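Local coordinates for zinc-type alcohol dehydrogenase-like protein YAHK (Escherichia coli, PDB 1UUF) that reduces a wide range of aldehydes to their alcohols with a strong preference for NADPH, as a zinc-dependent member of the alcohol dehydrogenase family, at residues 181-186 / 204-209. Residues are numbered along the deposited sequence; the frame is centred on the assembly and turned at random.
Sequences ITTYSP and GGLGHM
Thr183 fits into the angle between Leu206 and Met209, its two branches dividing the work. The methyl CG2 makes a van der Waals contact with a backbone carbonyl oxygen, Leu206 O, at 3.4 Å, while the hydroxyl OG1 comes 3.7 Å from Met209 CB, the two side chains crossing at about a right angle. The residue is small enough to come close and branched enough to touch two neighbours. With chi1 at 56°, OG1 stands between the backbone N and carbonyl carbon of its own residue, where it hydrogen-bonds back to Gly180 O; the buried hydroxyl is satisfied within its own helix and can face the aliphatic base of Met209.

Beside it, Thr182 sets CG2 3.9 Å from Leu206 CD2. Here chi1 of -68° holds the methyl anti to the backbone N, while OG1 hydrogen-bonds to the backbone O of Cys178, a residue that ligates the catalytic zinc. Leu206, its CG anti to the carbonyl carbon, reaches CD2 across to the CB-CG2 side of Thr182, an apolar contact suiting a long aliphatic chain.

Behind this layer, His208 ND1 donates to Gly205 O (2.7 Å), three residues earlier, and NE2 is hydrogen-bonded to Asp335 N. Gly204 and Gly207 end a GxGxxG sequence, consistent with a Rossmann dinucleotide-binding turn; Gly207 CA lies 4.1 Å from Gly204 N, a closeness suited to glycine.

Through these residues helix 176-189 packs against the start of helix 205-216, the first after strand 197-201 of the parallel sheet, the short segment axes 9.0 Å apart and 46° from parallel. Thr182's side chain, also touched by Val287 and Ile314, is about 6 Å (nearest atoms) from the zinc; helix 317-330 touches Ile181 and Tyr184.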
ATOM      1  N   ILE A 181      18.866   0.684  -9.888  1.00  8.72           N
ATOM      2  CA  ILE A 181      17.518   1.008 -10.340  1.00  9.69           C
ATOM      3  C   ILE A 181      16.434   0.468  -9.405  1.00  9.33           C
ATOM      4  O   ILE A 181      15.387   1.093  -9.241  1.00  9.67           O
ATOM      5  CB  ILE A 181      17.283   0.514 -11.792  1.00  9.33           C
ATOM      6  CG1 ILE A 181      15.896   0.943 -12.276  1.00  9.27           C
ATOM      7  CG2 ILE A 181      17.441  -0.991 -11.865  1.00 10.36           C
ATOM      8  CD1 ILE A 181      15.680   2.451 -12.304  1.00 10.35           C
ATOM      9  N   THR A 182      16.685  -0.678  -8.777  1.00 10.16           N
ATOM     10  CA  THR A 182      15.704  -1.260  -7.863  1.00  8.67           C
ATOM     11  C   THR A 182      15.366  -0.302  -6.723  1.00  8.11           C
ATOM     12  O   THR A 182      14.238  -0.293  -6.224  1.00  8.91           O
ATOM     13  CB  THR A 182      16.214  -2.599  -7.295  1.00 10.47           C
ATOM     14  OG1 THR A 182      16.269  -3.554  -8.361  1.00  9.26           O
ATOM     15  CG2 THR A 182      15.290  -3.125  -6.201  1.00 10.94           C
ATOM     16  N   THR A 183      16.336   0.510  -6.314  1.00  9.33           N
ATOM     17  CA  THR A 183      16.088   1.469  -5.242  1.00  8.93           C
ATOM     18  C   THR A 183      15.754   2.848  -5.806  1.00 10.26           C
ATOM     19  O   THR A 183      14.940   3.582  -5.242  1.00 11.48           O
ATOM     20  CB  THR A 183      17.298   1.567  -4.265  1.00  9.86           C
ATOM     21  OG1 THR A 183      18.490   1.906  -4.985  1.00 10.57           O
ATOM     22  CG2 THR A 183      17.512   0.237  -3.562  1.00 10.99           C
ATOM     23  N   TYR A 184      16.369   3.197  -6.933  1.00 10.11           N
ATOM     24  CA  TYR A 184      16.124   4.488  -7.563  1.00  9.61           C
ATOM     25  C   TYR A 184      14.665   4.626  -7.982  1.00 10.06           C
ATOM     26  O   TYR A 184      14.033   5.654  -7.740  1.00  9.68           O
ATOM     27  CB  TYR A 184      17.002   4.646  -8.807  1.00  9.10           C
ATOM     28  CG  TYR A 184      16.872   5.984  -9.501  1.00 11.49           C
ATOM     29  CD1 TYR A 184      17.652   7.071  -9.109  1.00 13.54           C
ATOM     30  CD2 TYR A 184      15.982   6.157 -10.563  1.00 11.74           C
ATOM     31  CE1 TYR A 184      17.554   8.303  -9.761  1.00 13.70           C
ATOM     32  CE2 TYR A 184      15.873   7.382 -11.218  1.00 14.69           C
ATOM     33  CZ  TYR A 184      16.663   8.447 -10.813  1.00 14.13           C
ATOM     34  OH  TYR A 184      16.556   9.658 -11.459  1.00 17.05           O
ATOM     35  N   SER A 185      14.129   3.588  -8.616  1.00  7.84           N
ATOM     36  CA  SER A 185      12.748   3.636  -9.093  1.00  9.15           C
ATOM     37  C   SER A 185      11.703   3.974  -8.026  1.00  9.60           C
ATOM     38  O   SER A 185      10.894   4.893  -8.210  1.00  9.99           O
ATOM     39  CB  SER A 185      12.376   2.316  -9.771  1.00  8.15           C
ATOM     40  OG  SER A 185      11.111   2.435 -10.402  1.00 10.66           O
ATOM     41  N   PRO A 186      11.689   3.237  -6.902  1.00  9.32           N
ATOM     42  CA  PRO A 186      10.696   3.553  -5.872  1.00 10.05           C
ATOM     43  C   PRO A 186      10.958   4.898  -5.198  1.00 10.43           C
ATOM     44  O   PRO A 186      10.025   5.578  -4.790  1.00  9.35           O
ATOM     45  CB  PRO A 186      10.801   2.372  -4.907  1.00  9.59           C
ATOM     46  CG  PRO A 186      12.231   1.928  -5.055  1.00  9.64           C
ATOM     47  CD  PRO A 186      12.448   2.023  -6.551  1.00  9.88           C
ATOM     48  N   GLY A 204      22.813  -3.555   2.991  1.00 17.40           N
ATOM     49  CA  GLY A 204      23.483  -4.512   2.131  1.00 16.30           C
ATOM     50  C   GLY A 204      23.656  -3.933   0.738  1.00 15.05           C
ATOM     51  O   GLY A 204      23.752  -2.719   0.588  1.00 14.90           O
ATOM     52  N   GLY A 205      23.691  -4.791  -0.277  1.00 14.49           N
ATOM     53  CA  GLY A 205      23.848  -4.320  -1.645  1.00 14.79           C
ATOM     54  C   GLY A 205      22.795  -3.302  -2.044  1.00 14.22           C
ATOM     55  O   GLY A 205      23.113  -2.233  -2.565  1.00 14.77           O
ATOM     56  N   LEU A 206      21.532  -3.639  -1.798  1.00 13.33           N
ATOM     57  CA  LEU A 206      20.424  -2.749  -2.123  1.00 13.03           C
ATOM     58  C   LEU A 206      20.402  -1.561  -1.180  1.00 12.58           C
ATOM     59  O   LEU A 206      20.239  -0.419  -1.605  1.00 12.45           O
ATOM     60  CB  LEU A 206      19.090  -3.492  -2.013  1.00 13.02           C
ATOM     61  CG  LEU A 206      18.762  -4.534  -3.080  1.00 15.24           C
ATOM     62  CD1 LEU A 206      17.450  -5.219  -2.730  1.00 13.83           C
ATOM     63  CD2 LEU A 206      18.657  -3.858  -4.441  1.00 18.30           C
ATOM     64  N   GLY A 207      20.559  -1.842   0.108  1.00 11.16           N
ATOM     65  CA  GLY A 207      20.538  -0.784   1.100  1.00 11.72           C
ATOM     66  C   GLY A 207      21.565   0.311   0.879  1.00 13.06           C
ATOM     67  O   GLY A 207      21.246   1.499   0.990  1.00 11.87           O
ATOM     68  N   HIS A 208      22.802  -0.066   0.569  1.00 12.84           N
ATOM     69  CA  HIS A 208      23.827   0.947   0.374  1.00 12.36           C
ATOM     70  C   HIS A 208      23.504   1.852  -0.816  1.00 12.87           C
ATOM     71  O   HIS A 208      23.815   3.043  -0.790  1.00 12.12           O
ATOM     72  CB  HIS A 208      25.229   0.294   0.286  1.00 13.17           C
ATOM     73  CG  HIS A 208      25.785   0.153  -1.099  1.00 12.86           C
ATOM     74  ND1 HIS A 208      25.297  -0.751  -2.017  1.00 13.48           N
ATOM     75  CD2 HIS A 208      26.848   0.750  -1.691  1.00 14.51           C
ATOM     76  CE1 HIS A 208      26.035  -0.709  -3.112  1.00 15.11           C
ATOM     77  NE2 HIS A 208      26.984   0.194  -2.941  1.00 13.39           N
ATOM     78  N   MET A 209      22.841   1.312  -1.836  1.00 11.80           N
ATOM     79  CA  MET A 209      22.466   2.131  -2.988  1.00 11.84           C
ATOM     80  C   MET A 209      21.280   3.015  -2.620  1.00 11.53           C
ATOM     81  O   MET A 209      21.180   4.156  -3.072  1.00 12.25           O
ATOM     82  CB  MET A 209      22.090   1.267  -4.196  1.00 13.43           C
ATOM     83  CG  MET A 209      23.273   0.663  -4.939  1.00 15.65           C
ATOM     84  SD  MET A 209      24.600   1.849  -5.292  1.00 19.21           S
ATOM     85  CE  MET A 209      23.706   3.245  -5.978  1.00 14.87           C
TER